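Local structure of lipoprotein (Mycoplasma mycoides subsp. capri, 7ADK) at residues A505-I513 against K822-M831; Q807-K816 against I849-N857. The protein is a mycoplasma lipoprotein that probably acts as a protease, its family belonging to the chymotrypsin-like PA clan of peptidases. All coordinates share one frame; numbering follows the deposited sequence.

Interaction 1. Residues A505-I513 against K822-M831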
ATOM      1  N   ALA B 505      11.391  23.992  21.005  1.00 68.12           N
ATOM      2  CA  ALA B 505      10.320  24.811  20.425  1.00 68.12           C
ATOM      3  C   ALA B 505      10.547  26.299  20.754  1.00 68.12           C
ATOM      4  O   ALA B 505      10.511  26.688  21.921  1.00 68.12           O
ATOM      5  CB  ALA B 505       8.971  24.308  20.934  1.00 68.12           C
ATOM      6  N   ILE B 506      10.815  27.142  19.757  1.00 67.04           N
ATOM      7  CA  ILE B 506      11.219  28.550  19.945  1.00 67.04           C
ATOM      8  C   ILE B 506      10.081  29.565  19.830  1.00 67.04           C
ATOM      9  O   ILE B 506      10.078  30.551  20.558  1.00 67.04           O
ATOM     10  CB  ILE B 506      12.405  28.854  19.007  1.00 67.04           C
ATOM     11  CG1 ILE B 506      13.655  28.570  19.825  1.00 67.04           C
ATOM     12  CG2 ILE B 506      12.420  30.237  18.403  1.00 67.04           C
ATOM     13  CD1 ILE B 506      14.950  28.933  19.158  1.00 67.04           C
ATOM     14  N   PHE B 507       9.102  29.336  18.962  1.00 66.08           N
ATOM     15  CA  PHE B 507       7.927  30.185  18.796  1.00 66.08           C
ATOM     16  C   PHE B 507       6.669  29.319  18.772  1.00 66.08           C
ATOM     17  O   PHE B 507       6.702  28.249  18.185  1.00 66.08           O
ATOM     18  CB  PHE B 507       8.107  31.037  17.530  1.00 66.08           C
ATOM     19  CG  PHE B 507       6.978  31.987  17.184  1.00 66.08           C
ATOM     20  CD1 PHE B 507       6.496  32.898  18.137  1.00 66.08           C
ATOM     21  CD2 PHE B 507       6.380  31.956  15.912  1.00 66.08           C
ATOM     22  CE1 PHE B 507       5.414  33.741  17.836  1.00 66.08           C
ATOM     23  CE2 PHE B 507       5.313  32.813  15.607  1.00 66.08           C
ATOM     24  CZ  PHE B 507       4.812  33.692  16.573  1.00 66.08           C
ATOM     25  N   HIS B 508       5.579  29.748  19.412  1.00 65.21           N
ATOM     26  CA  HIS B 508       4.337  28.963  19.566  1.00 65.21           C
ATOM     27  C   HIS B 508       3.057  29.650  19.068  1.00 65.21           C
ATOM     28  O   HIS B 508       1.980  29.081  19.232  1.00 65.21           O
ATOM     29  CB  HIS B 508       4.201  28.494  21.024  1.00 65.21           C
ATOM     30  CG  HIS B 508       4.621  27.093  21.299  1.00 65.21           C
ATOM     31  ND1 HIS B 508       3.969  25.965  20.885  1.00 65.21           N
ATOM     32  CD2 HIS B 508       5.645  26.700  22.091  1.00 65.21           C
ATOM     33  CE1 HIS B 508       4.575  24.911  21.427  1.00 65.21           C
ATOM     34  NE2 HIS B 508       5.599  25.340  22.162  1.00 65.21           N
ATOM     35  N   ALA B 509       3.135  30.873  18.522  1.00 66.90           N
ATOM     36  CA  ALA B 509       1.967  31.611  17.995  1.00 66.90           C
ATOM     37  C   ALA B 509       0.755  31.680  18.953  1.00 66.90           C
ATOM     38  O   ALA B 509      -0.400  31.665  18.526  1.00 66.90           O
ATOM     39  CB  ALA B 509       1.600  31.123  16.592  1.00 66.90           C
ATOM     40  N   THR B 510       1.003  31.786  20.257  1.00 72.49           N
ATOM     41  CA  THR B 510      -0.024  31.961  21.288  1.00 72.49           C
ATOM     42  C   THR B 510      -0.251  33.437  21.573  1.00 72.49           C
ATOM     43  O   THR B 510       0.684  34.207  21.774  1.00 72.49           O
ATOM     44  CB  THR B 510       0.348  31.252  22.591  1.00 72.49           C
ATOM     45  OG1 THR B 510       1.677  31.535  22.970  1.00 72.49           O
ATOM     46  CG2 THR B 510       0.179  29.751  22.486  1.00 72.49           C
ATOM     47  N   ASP B 511      -1.514  33.842  21.615  1.00 76.24           N
ATOM     48  CA  ASP B 511      -1.968  35.145  22.105  1.00 76.24           C
ATOM     49  C   ASP B 511      -1.305  36.361  21.433  1.00 76.24           C
ATOM     50  O   ASP B 511      -1.122  37.430  22.006  1.00 76.24           O
ATOM     51  CB  ASP B 511      -1.942  35.150  23.630  1.00 76.24           C
ATOM     52  CG  ASP B 511      -3.077  35.944  24.262  1.00 76.24           C
ATOM     53  OD1 ASP B 511      -4.104  36.202  23.615  1.00 76.24           O
ATOM     54  OD2 ASP B 511      -2.947  36.320  25.433  1.00 76.24           O
ATOM     55  N   PHE B 512      -0.996  36.202  20.148  1.00 76.34           N
ATOM     56  CA  PHE B 512      -0.233  37.131  19.313  1.00 76.34           C
ATOM     57  C   PHE B 512      -0.948  38.437  18.928  1.00 76.34           C
ATOM     58  O   PHE B 512      -0.325  39.307  18.319  1.00 76.34           O
ATOM     59  CB  PHE B 512       0.252  36.374  18.076  1.00 76.34           C
ATOM     60  CG  PHE B 512      -0.857  35.926  17.154  1.00 76.34           C
ATOM     61  CD1 PHE B 512      -1.351  36.780  16.162  1.00 76.34           C
ATOM     62  CD2 PHE B 512      -1.393  34.637  17.294  1.00 76.34           C
ATOM     63  CE1 PHE B 512      -2.352  36.332  15.294  1.00 76.34           C
ATOM     64  CE2 PHE B 512      -2.404  34.197  16.433  1.00 76.34           C
ATOM     65  CZ  PHE B 512      -2.877  35.040  15.420  1.00 76.34           C
ATOM     66  N   ILE B 513      -2.222  38.608  19.283  1.00 82.75           N
ATOM     67  CA  ILE B 513      -3.016  39.839  19.099  1.00 82.75           C
ATOM     68  C   ILE B 513      -3.086  40.705  20.374  1.00 82.75           C
ATOM     69  O   ILE B 513      -3.498  41.862  20.311  1.00 82.75           O
ATOM     70  CB  ILE B 513      -4.427  39.443  18.589  1.00 82.75           C
ATOM     71  CG1 ILE B 513      -4.386  38.743  17.223  1.00 82.75           C
ATOM     72  CG2 ILE B 513      -5.417  40.606  18.483  1.00 82.75           C
ATOM     73  CD1 ILE B 513      -3.726  39.511  16.080  1.00 82.75           C
ATOM     74  N   LYS B 822       5.728  38.841  19.212  1.00 76.16           N
ATOM     75  CA  LYS B 822       4.991  37.593  18.954  1.00 76.16           C
ATOM     76  C   LYS B 822       5.025  37.231  17.456  1.00 76.16           C
ATOM     77  O   LYS B 822       3.992  37.038  16.818  1.00 76.16           O
ATOM     78  CB  LYS B 822       3.558  37.721  19.505  1.00 76.16           C
ATOM     79  CG  LYS B 822       3.393  37.597  21.028  1.00 76.16           C
ATOM     80  CD  LYS B 822       3.524  36.164  21.546  1.00 76.16           C
ATOM     81  CE  LYS B 822       3.109  36.047  23.003  1.00 76.16           C
ATOM     82  NZ  LYS B 822       2.974  34.657  23.470  1.00 76.16           N
ATOM     83  N   SER B 823       6.221  37.182  16.881  1.00 72.63           N
ATOM     84  CA  SER B 823       6.491  36.701  15.528  1.00 72.63           C
ATOM     85  C   SER B 823       7.908  36.145  15.462  1.00 72.63           C
ATOM     86  O   SER B 823       8.731  36.471  16.310  1.00 72.63           O
ATOM     87  CB  SER B 823       6.290  37.803  14.495  1.00 72.63           C
ATOM     88  OG  SER B 823       7.158  38.882  14.714  1.00 72.63           O
ATOM     89  N   TYR B 824       8.207  35.307  14.470  1.00 71.78           N
ATOM     90  CA  TYR B 824       9.493  34.620  14.357  1.00 71.78           C
ATOM     91  C   TYR B 824      10.706  35.560  14.434  1.00 71.78           C
ATOM     92  O   TYR B 824      11.638  35.317  15.197  1.00 71.78           O
ATOM     93  CB  TYR B 824       9.502  33.828  13.046  1.00 71.78           C
ATOM     94  CG  TYR B 824      10.788  33.077  12.776  1.00 71.78           C
ATOM     95  CD1 TYR B 824      11.369  32.273  13.774  1.00 71.78           C
ATOM     96  CD2 TYR B 824      11.441  33.227  11.544  1.00 71.78           C
ATOM     97  CE1 TYR B 824      12.606  31.658  13.561  1.00 71.78           C
ATOM     98  CE2 TYR B 824      12.686  32.619  11.336  1.00 71.78           C
ATOM     99  CZ  TYR B 824      13.276  31.852  12.348  1.00 71.78           C
ATOM    100  OH  TYR B 824      14.506  31.326  12.183  1.00 71.78           O
ATOM    101  N   ARG B 825      10.684  36.671  13.689  1.00 76.67           N
ATOM    102  CA  ARG B 825      11.759  37.661  13.657  1.00 76.67           C
ATOM    103  C   ARG B 825      12.041  38.263  15.023  1.00 76.67           C
ATOM    104  O   ARG B 825      13.181  38.302  15.461  1.00 76.67           O
ATOM    105  CB  ARG B 825      11.375  38.749  12.653  1.00 76.67           C
ATOM    106  CG  ARG B 825      12.513  39.761  12.458  1.00 76.67           C
ATOM    107  CD  ARG B 825      12.136  40.932  11.550  1.00 76.67           C
ATOM    108  NE  ARG B 825      10.953  41.641  12.056  1.00 76.67           N
ATOM    109  CZ  ARG B 825      10.881  42.453  13.086  1.00 76.67           C
ATOM    110  NH1 ARG B 825      11.914  42.854  13.744  1.00 76.67           N
ATOM    111  NH2 ARG B 825       9.730  42.870  13.489  1.00 76.67           N
ATOM    112  N   GLU B 826      11.019  38.757  15.700  1.00 78.60           N
ATOM    113  CA  GLU B 826      11.215  39.495  16.952  1.00 78.60           C
ATOM    114  C   GLU B 826      11.445  38.581  18.170  1.00 78.60           C
ATOM    115  O   GLU B 826      12.040  39.007  19.154  1.00 78.60           O
ATOM    116  CB  GLU B 826      10.107  40.541  17.124  1.00 78.60           C
ATOM    117  CG  GLU B 826       8.724  39.974  17.401  1.00 78.60           C
ATOM    118  CD  GLU B 826       7.566  40.904  16.998  1.00 78.60           C
ATOM    119  OE1 GLU B 826       7.766  42.125  16.814  1.00 78.60           O
ATOM    120  OE2 GLU B 826       6.434  40.380  16.869  1.00 78.60           O
ATOM    121  N   VAL B 827      11.054  37.307  18.080  1.00 74.75           N
ATOM    122  CA  VAL B 827      11.534  36.235  18.962  1.00 74.75           C
ATOM    123  C   VAL B 827      13.010  35.942  18.711  1.00 74.75           C
ATOM    124  O   VAL B 827      13.810  35.880  19.642  1.00 74.75           O
ATOM    125  CB  VAL B 827      10.677  34.978  18.779  1.00 74.75           C
ATOM    126  CG1 VAL B 827      11.279  33.751  19.413  1.00 74.75           C
ATOM    127  CG2 VAL B 827       9.298  35.184  19.373  1.00 74.75           C
ATOM    128  N   MET B 828      13.421  35.810  17.457  1.00 76.43           N
ATOM    129  CA  MET B 828      14.803  35.494  17.131  1.00 76.43           C
ATOM    130  C   MET B 828      15.766  36.666  17.397  1.00 76.43           C
ATOM    131  O   MET B 828      16.916  36.453  17.765  1.00 76.43           O
ATOM    132  CB  MET B 828      14.872  34.934  15.706  1.00 76.43           C
ATOM    133  CG  MET B 828      16.154  34.122  15.561  1.00 76.43           C
ATOM    134  SD  MET B 828      16.270  33.068  14.106  1.00 76.43           S
ATOM    135  CE  MET B 828      17.947  32.447  14.330  1.00 76.43           C
ATOM    136  N   ASN B 829      15.277  37.906  17.330  1.00 78.76           N
ATOM    137  CA  ASN B 829      16.005  39.131  17.646  1.00 78.76           C
ATOM    138  C   ASN B 829      16.501  39.177  19.094  1.00 78.76           C
ATOM    139  O   ASN B 829      17.624  39.611  19.325  1.00 78.76           O
ATOM    140  CB  ASN B 829      15.093  40.333  17.360  1.00 78.76           C
ATOM    141  CG  ASN B 829      15.800  41.658  17.557  1.00 78.76           C
ATOM    142  OD1 ASN B 829      16.883  41.890  17.060  1.00 78.76           O
ATOM    143  ND2 ASN B 829      15.232  42.561  18.294  1.00 78.76           N
ATOM    144  N   LYS B 830      15.699  38.732  20.070  1.00 81.19           N
ATOM    145  CA  LYS B 830      16.120  38.686  21.479  1.00 81.19           C
ATOM    146  C   LYS B 830      17.093  37.541  21.767  1.00 81.19           C
ATOM    147  O   LYS B 830      18.008  37.713  22.565  1.00 81.19           O
ATOM    148  CB  LYS B 830      14.914  38.689  22.431  1.00 81.19           C
ATOM    149  CG  LYS B 830      13.970  37.490  22.305  1.00 81.19           C
ATOM    150  CD  LYS B 830      12.960  37.408  23.447  1.00 81.19           C
ATOM    151  CE  LYS B 830      12.168  36.111  23.380  1.00 81.19           C
ATOM    152  NZ  LYS B 830      11.163  36.002  24.440  1.00 81.19           N
ATOM    153  N   MET B 831      16.940  36.393  21.106  1.00 81.03           N
ATOM    154  CA  MET B 831      17.828  35.238  21.283  1.00 81.03           C
ATOM    155  C   MET B 831      19.215  35.448  20.660  1.00 81.03           C
ATOM    156  O   MET B 831      20.216  35.072  21.262  1.00 81.03           O
ATOM    157  CB  MET B 831      17.163  33.977  20.714  1.00 81.03           C
ATOM    158  CG  MET B 831      15.861  33.648  21.455  1.00 81.03           C
ATOM    159  SD  MET B 831      15.089  32.082  21.011  1.00 81.03           S
ATOM    160  CE  MET B 831      16.310  30.918  21.665  1.00 81.03           C
TER

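Interaction 2. Residues Q807-K816 against I849-N857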
ATOM      1  N   GLN B 807      -5.155  42.336  11.517  1.00 73.00           N
ATOM      2  CA  GLN B 807      -4.026  42.376  10.593  1.00 73.00           C
ATOM      3  C   GLN B 807      -2.729  42.016  11.320  1.00 73.00           C
ATOM      4  O   GLN B 807      -2.343  42.660  12.295  1.00 73.00           O
ATOM      5  CB  GLN B 807      -3.965  43.773   9.976  1.00 73.00           C
ATOM      6  CG  GLN B 807      -2.810  43.935   8.986  1.00 73.00           C
ATOM      7  CD  GLN B 807      -2.527  45.391   8.729  1.00 73.00           C
ATOM      8  OE1 GLN B 807      -1.695  45.984   9.390  1.00 73.00           O
ATOM      9  NE2 GLN B 807      -3.214  46.028   7.816  1.00 73.00           N
ATOM     10  N   TYR B 808      -2.039  40.994  10.832  1.00 65.37           N
ATOM     11  CA  TYR B 808      -0.881  40.419  11.491  1.00 65.37           C
ATOM     12  C   TYR B 808       0.044  39.704  10.506  1.00 65.37           C
ATOM     13  O   TYR B 808      -0.383  39.203   9.474  1.00 65.37           O
ATOM     14  CB  TYR B 808      -1.348  39.477  12.619  1.00 65.37           C
ATOM     15  CG  TYR B 808      -2.014  38.179  12.207  1.00 65.37           C
ATOM     16  CD1 TYR B 808      -3.412  38.076  12.145  1.00 65.37           C
ATOM     17  CD2 TYR B 808      -1.224  37.052  11.935  1.00 65.37           C
ATOM     18  CE1 TYR B 808      -4.014  36.863  11.778  1.00 65.37           C
ATOM     19  CE2 TYR B 808      -1.820  35.846  11.554  1.00 65.37           C
ATOM     20  CZ  TYR B 808      -3.215  35.750  11.459  1.00 65.37           C
ATOM     21  OH  TYR B 808      -3.794  34.604  11.025  1.00 65.37           O
ATOM     22  N   ASP B 809       1.315  39.593  10.863  1.00 68.35           N
ATOM     23  CA  ASP B 809       2.257  38.673  10.244  1.00 68.35           C
ATOM     24  C   ASP B 809       3.060  37.993  11.352  1.00 68.35           C
ATOM     25  O   ASP B 809       3.744  38.667  12.120  1.00 68.35           O
ATOM     26  CB  ASP B 809       3.112  39.444   9.239  1.00 68.35           C
ATOM     27  CG  ASP B 809       4.042  38.562   8.409  1.00 68.35           C
ATOM     28  OD1 ASP B 809       4.530  37.538   8.931  1.00 68.35           O
ATOM     29  OD2 ASP B 809       4.285  38.932   7.241  1.00 68.35           O
ATOM     30  N   LEU B 810       2.939  36.677  11.489  1.00 64.09           N
ATOM     31  CA  LEU B 810       3.591  35.917  12.559  1.00 64.09           C
ATOM     32  C   LEU B 810       4.981  35.365  12.189  1.00 64.09           C
ATOM     33  O   LEU B 810       5.623  34.733  13.018  1.00 64.09           O
ATOM     34  CB  LEU B 810       2.610  34.965  13.279  1.00 64.09           C
ATOM     35  CG  LEU B 810       1.690  34.065  12.456  1.00 64.09           C
ATOM     36  CD1 LEU B 810       2.505  33.039  11.705  1.00 64.09           C
ATOM     37  CD2 LEU B 810       0.686  33.373  13.355  1.00 64.09           C
ATOM     38  N   ILE B 811       5.511  35.726  11.017  1.00 62.99           N
ATOM     39  CA  ILE B 811       6.915  35.539  10.625  1.00 62.99           C
ATOM     40  C   ILE B 811       7.691  36.865  10.729  1.00 62.99           C
ATOM     41  O   ILE B 811       8.767  36.898  11.316  1.00 62.99           O
ATOM     42  CB  ILE B 811       6.999  34.914   9.216  1.00 62.99           C
ATOM     43  CG1 ILE B 811       6.259  33.567   9.118  1.00 62.99           C
ATOM     44  CG2 ILE B 811       8.438  34.775   8.719  1.00 62.99           C
ATOM     45  CD1 ILE B 811       6.868  32.409   9.879  1.00 62.99           C
ATOM     46  N   TYR B 812       7.145  37.974  10.212  1.00 68.72           N
ATOM     47  CA  TYR B 812       7.835  39.277  10.183  1.00 68.72           C
ATOM     48  C   TYR B 812       7.408  40.273  11.272  1.00 68.72           C
ATOM     49  O   TYR B 812       8.193  41.164  11.596  1.00 68.72           O
ATOM     50  CB  TYR B 812       7.714  39.909   8.792  1.00 68.72           C
ATOM     51  CG  TYR B 812       8.501  39.214   7.703  1.00 68.72           C
ATOM     52  CD1 TYR B 812       9.823  39.599   7.442  1.00 68.72           C
ATOM     53  CD2 TYR B 812       7.915  38.176   6.964  1.00 68.72           C
ATOM     54  CE1 TYR B 812      10.557  38.956   6.432  1.00 68.72           C
ATOM     55  CE2 TYR B 812       8.639  37.536   5.948  1.00 68.72           C
ATOM     56  CZ  TYR B 812       9.960  37.936   5.668  1.00 68.72           C
ATOM     57  OH  TYR B 812      10.660  37.359   4.667  1.00 68.72           O
ATOM     58  N   GLY B 813       6.222  40.125  11.864  1.00 74.14           N
ATOM     59  CA  GLY B 813       5.668  41.059  12.841  1.00 74.14           C
ATOM     60  C   GLY B 813       5.177  42.375  12.229  1.00 74.14           C
ATOM     61  O   GLY B 813       5.100  42.535  11.013  1.00 74.14           O
ATOM     62  N   GLY B 814       4.855  43.339  13.084  1.00 83.05           N
ATOM     63  CA  GLY B 814       4.604  44.729  12.683  1.00 83.05           C
ATOM     64  C   GLY B 814       3.267  44.993  11.992  1.00 83.05           C
ATOM     65  O   GLY B 814       3.119  46.012  11.323  1.00 83.05           O
ATOM     66  N   GLY B 815       2.306  44.079  12.120  1.00 83.43           N
ATOM     67  CA  GLY B 815       0.926  44.258  11.672  1.00 83.43           C
ATOM     68  C   GLY B 815       0.075  45.017  12.685  1.00 83.43           C
ATOM     69  O   GLY B 815       0.364  44.997  13.879  1.00 83.43           O
ATOM     70  N   LYS B 816      -0.969  45.711  12.221  1.00 85.78           N
ATOM     71  CA  LYS B 816      -1.711  46.705  13.020  1.00 85.78           C
ATOM     72  C   LYS B 816      -2.328  46.166  14.316  1.00 85.78           C
ATOM     73  O   LYS B 816      -2.390  46.894  15.299  1.00 85.78           O
ATOM     74  CB  LYS B 816      -2.746  47.364  12.098  1.00 85.78           C
ATOM     75  CG  LYS B 816      -3.448  48.568  12.729  1.00 85.78           C
ATOM     76  CD  LYS B 816      -4.265  49.360  11.705  1.00 85.78           C
ATOM     77  CE  LYS B 816      -5.443  48.571  11.131  1.00 85.78           C
ATOM     78  NZ  LYS B 816      -6.242  49.390  10.197  1.00 85.78           N
ATOM     79  N   ILE B 849      13.068  44.758   7.928  1.00 88.26           N
ATOM     80  CA  ILE B 849      11.943  44.150   7.206  1.00 88.26           C
ATOM     81  C   ILE B 849      12.004  44.639   5.747  1.00 88.26           C
ATOM     82  O   ILE B 849      12.044  45.853   5.534  1.00 88.26           O
ATOM     83  CB  ILE B 849      10.583  44.486   7.864  1.00 88.26           C
ATOM     84  CG1 ILE B 849      10.491  43.858   9.266  1.00 88.26           C
ATOM     85  CG2 ILE B 849       9.403  44.009   7.016  1.00 88.26           C
ATOM     86  CD1 ILE B 849       9.173  44.116   9.981  1.00 88.26           C
ATOM     87  N   PRO B 850      12.026  43.755   4.733  1.00 85.49           N
ATOM     88  CA  PRO B 850      11.974  44.176   3.337  1.00 85.49           C
ATOM     89  C   PRO B 850      10.611  44.796   3.025  1.00 85.49           C
ATOM     90  O   PRO B 850       9.586  44.314   3.504  1.00 85.49           O
ATOM     91  CB  PRO B 850      12.272  42.927   2.509  1.00 85.49           C
ATOM     92  CG  PRO B 850      12.042  41.751   3.439  1.00 85.49           C
ATOM     93  CD  PRO B 850      12.092  42.312   4.846  1.00 85.49           C
ATOM     94  N   SER B 851      10.548  45.866   2.236  1.00 87.95           N
ATOM     95  CA  SER B 851       9.342  46.708   2.121  1.00 87.95           C
ATOM     96  C   SER B 851       8.091  45.986   1.593  1.00 87.95           C
ATOM     97  O   SER B 851       6.974  46.431   1.830  1.00 87.95           O
ATOM     98  CB  SER B 851       9.655  47.940   1.272  1.00 87.95           C
ATOM     99  OG  SER B 851      10.073  47.560  -0.020  1.00 87.95           O
ATOM    100  N   GLU B 852       8.250  44.829   0.962  1.00 85.12           N
ATOM    101  CA  GLU B 852       7.193  43.883   0.590  1.00 85.12           C
ATOM    102  C   GLU B 852       6.294  43.448   1.765  1.00 85.12           C
ATOM    103  O   GLU B 852       5.094  43.258   1.574  1.00 85.12           O
ATOM    104  CB  GLU B 852       7.887  42.677  -0.060  1.00 85.12           C
ATOM    105  CG  GLU B 852       6.979  41.470  -0.292  1.00 85.12           C
ATOM    106  CD  GLU B 852       7.624  40.343  -1.111  1.00 85.12           C
ATOM    107  OE1 GLU B 852       8.725  40.505  -1.668  1.00 85.12           O
ATOM    108  OE2 GLU B 852       6.989  39.282  -1.248  1.00 85.12           O
ATOM    109  N   PHE B 853       6.844  43.305   2.975  1.00 77.30           N
ATOM    110  CA  PHE B 853       6.132  42.787   4.150  1.00 77.30           C
ATOM    111  C   PHE B 853       5.617  43.852   5.124  1.00 77.30           C
ATOM    112  O   PHE B 853       4.990  43.503   6.128  1.00 77.30           O
ATOM    113  CB  PHE B 853       6.988  41.726   4.838  1.00 77.30           C
ATOM    114  CG  PHE B 853       7.129  40.452   4.035  1.00 77.30           C
ATOM    115  CD1 PHE B 853       6.125  39.474   4.071  1.00 77.30           C
ATOM    116  CD2 PHE B 853       8.251  40.251   3.228  1.00 77.30           C
ATOM    117  CE1 PHE B 853       6.265  38.293   3.333  1.00 77.30           C
ATOM    118  CE2 PHE B 853       8.400  39.069   2.494  1.00 77.30           C
ATOM    119  CZ  PHE B 853       7.408  38.086   2.554  1.00 77.30           C
ATOM    120  N   LYS B 854       5.809  45.143   4.840  1.00 85.08           N
ATOM    121  CA  LYS B 854       5.133  46.233   5.562  1.00 85.08           C
ATOM    122  C   LYS B 854       3.623  46.238   5.279  1.00 85.08           C
ATOM    123  O   LYS B 854       3.149  45.541   4.392  1.00 85.08           O
ATOM    124  CB  LYS B 854       5.763  47.582   5.205  1.00 85.08           C
ATOM    125  CG  LYS B 854       7.204  47.725   5.703  1.00 85.08           C
ATOM    126  CD  LYS B 854       7.758  49.089   5.275  1.00 85.08           C
ATOM    127  CE  LYS B 854       9.262  49.228   5.517  1.00 85.08           C
ATOM    128  NZ  LYS B 854       9.622  49.402   6.904  1.00 85.08           N
ATOM    129  N   PHE B 855       2.859  47.009   6.037  1.00 89.52           N
ATOM    130  CA  PHE B 855       1.413  47.180   5.883  1.00 89.52           C
ATOM    131  C   PHE B 855       1.035  48.661   5.745  1.00 89.52           C
ATOM    132  O   PHE B 855       1.726  49.535   6.267  1.00 89.52           O
ATOM    133  CB  PHE B 855       0.680  46.596   7.091  1.00 89.52           C
ATOM    134  CG  PHE B 855       0.691  45.099   7.266  1.00 89.52           C
ATOM    135  CD1 PHE B 855      -0.242  44.301   6.588  1.00 89.52           C
ATOM    136  CD2 PHE B 855       1.566  44.508   8.187  1.00 89.52           C
ATOM    137  CE1 PHE B 855      -0.303  42.924   6.835  1.00 89.52           C
ATOM    138  CE2 PHE B 855       1.504  43.134   8.437  1.00 89.52           C
ATOM    139  CZ  PHE B 855       0.566  42.345   7.764  1.00 89.52           C
ATOM    140  N   ASN B 856      -0.111  48.922   5.104  1.00 98.78           N
ATOM    141  CA  ASN B 856      -0.815  50.208   4.972  1.00 98.78           C
ATOM    142  C   ASN B 856      -0.084  51.320   4.195  1.00 98.78           C
ATOM    143  O   ASN B 856      -0.700  51.920   3.312  1.00 98.78           O
ATOM    144  CB  ASN B 856      -1.328  50.686   6.349  1.00 98.78           C
ATOM    145  CG  ASN B 856      -2.383  49.772   6.941  1.00 98.78           C
ATOM    146  OD1 ASN B 856      -2.154  48.998   7.858  1.00 98.78           O
ATOM    147  ND2 ASN B 856      -3.577  49.799   6.402  1.00 98.78           N
ATOM    148  N   ASN B 857       1.199  51.601   4.456  1.00106.12           N
ATOM    149  CA  ASN B 857       1.987  52.499   3.603  1.00106.12           C
ATOM    150  C   ASN B 857       2.368  51.806   2.283  1.00106.12           C
ATOM    151  O   ASN B 857       2.316  52.427   1.225  1.00106.12           O
ATOM    152  CB  ASN B 857       3.186  53.086   4.374  1.00106.12           C
ATOM    153  CG  ASN B 857       4.370  52.153   4.608  1.00106.12           C
ATOM    154  OD1 ASN B 857       4.251  50.953   4.779  1.00106.12           O
ATOM    155  ND2 ASN B 857       5.564  52.689   4.626  1.00106.12           N
TER

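Interaction 1. Residues A505-I513 against K822-M831
Strand 505-507 and helix 824-831 pass 8.7 Å apart, their N-to-C directions at 117°, with Phe507 at the helix start and Ile506 reaching further along, to Val827 and Met831. Both side chains point toward the helix although they are consecutive, because a classic beta bulge sets them together opposite Ile542 of the neighbouring antiparallel strand 541-546. Ile506 sends its CD1 tip against the methyl of Met831, 3.5 Å from CE, and its CG2 branch lies 3.8 Å from Val827 CG1. The other branch of Val827 serves the next residue, CG2 lying 3.8 Å from Phe507 CD1. A chi1 of 180° carries the Phe507 ring away from its own N and in between two pieces of main chain: Ser823 C sits over the centre of one face and Ala509 N over the centre of the other. Lys822 packs its CB against Phe512, turns at chi2 (-75°) and then runs straight out to Thr510, where NZ donates to the carbonyl O at 2.9 Å. Behind it, Glu826 OE2 takes Lys822 N and Ser823 OG from opposite faces of its carboxylate, and Gln818 NE2 as well, fixing the turn into the helix. Tyr824, its hydroxyl bonded to Asp430, packs the helix start on strands 541-546 and 442-447 of the antiparallel sheet, while the loop reaches the mixed sheet through Thr510 on Tyr740 and a backbone bond of Asp511 with Ile536.

Interaction 2. Residues Q807-K816 against I849-N857
Tyr812 and Phe853 lay their rings face to face, centroids 4.0 Å apart and planes 17° from parallel. The stack is shifted: Tyr812 CE2 stands over the centre of the Phe853 ring, whereas Phe853 CG lies toward the rim of the tyrosine, and Phe853 CB adds a CH-pi contact over the same tyrosine ring. Pro850 CD reaches Tyr812 CE1 at 4.0 Å, and Ile849 turns its CD1 to the backbone O of Tyr812. At the end of strand 807-809, Asp809 OD1 accepts from Ile811 N nearly along its C-O axis, an Asx turn, and from Tyr812 N from above the carboxylate plane, which makes an Asx motif; both bonds are 2.9 Å and fix the backbone from which the tyrosine springs. Asp809 OD2 points to Arg790, its salt-bridge partner, and passes 3.7 Å from Phe853 CD1. The second stack pairs an amide with a ring. Gln807, trans at chi1 (180°) and extended beyond, spreads its amide over one face of Phe855, the planes only 6° apart, with CG making a CH-pi contact 3.8 Å from the ring centroid. Both amide ends are bonded: OE1 accepts from Lys816 N at 2.9 Å, and NE2 donates to Asn856 OD1 at 3.2 Å, in the plane of its own amide but above the carbonyl plane of the acceptor. Tyr808 O meets the edge of the Phe855 ring, and Arg790 adds a cation-pi contact to it.

How the interactions relate
The segments alternate along the chain, 807-816 and then 822-831 following each other, and the two contacts, with centres 14 Å apart, touch directly. Leu810 O accepts a probable hydrogen bond from Tyr824 N at 3.0 Å, and Tyr812 O one from Arg825 NE at 2.8 Å, so the loop after strand 807-809 grips the start of the helix of interaction 1. Leu810 O also packs 3.2 Å from Phe507 CE2. Arg825 extends the link, touching Ile849 and bridging to Asp846, just ahead of the second segment of interaction 2. On another side the rings of Phe512 and Tyr808 meet at about 60°.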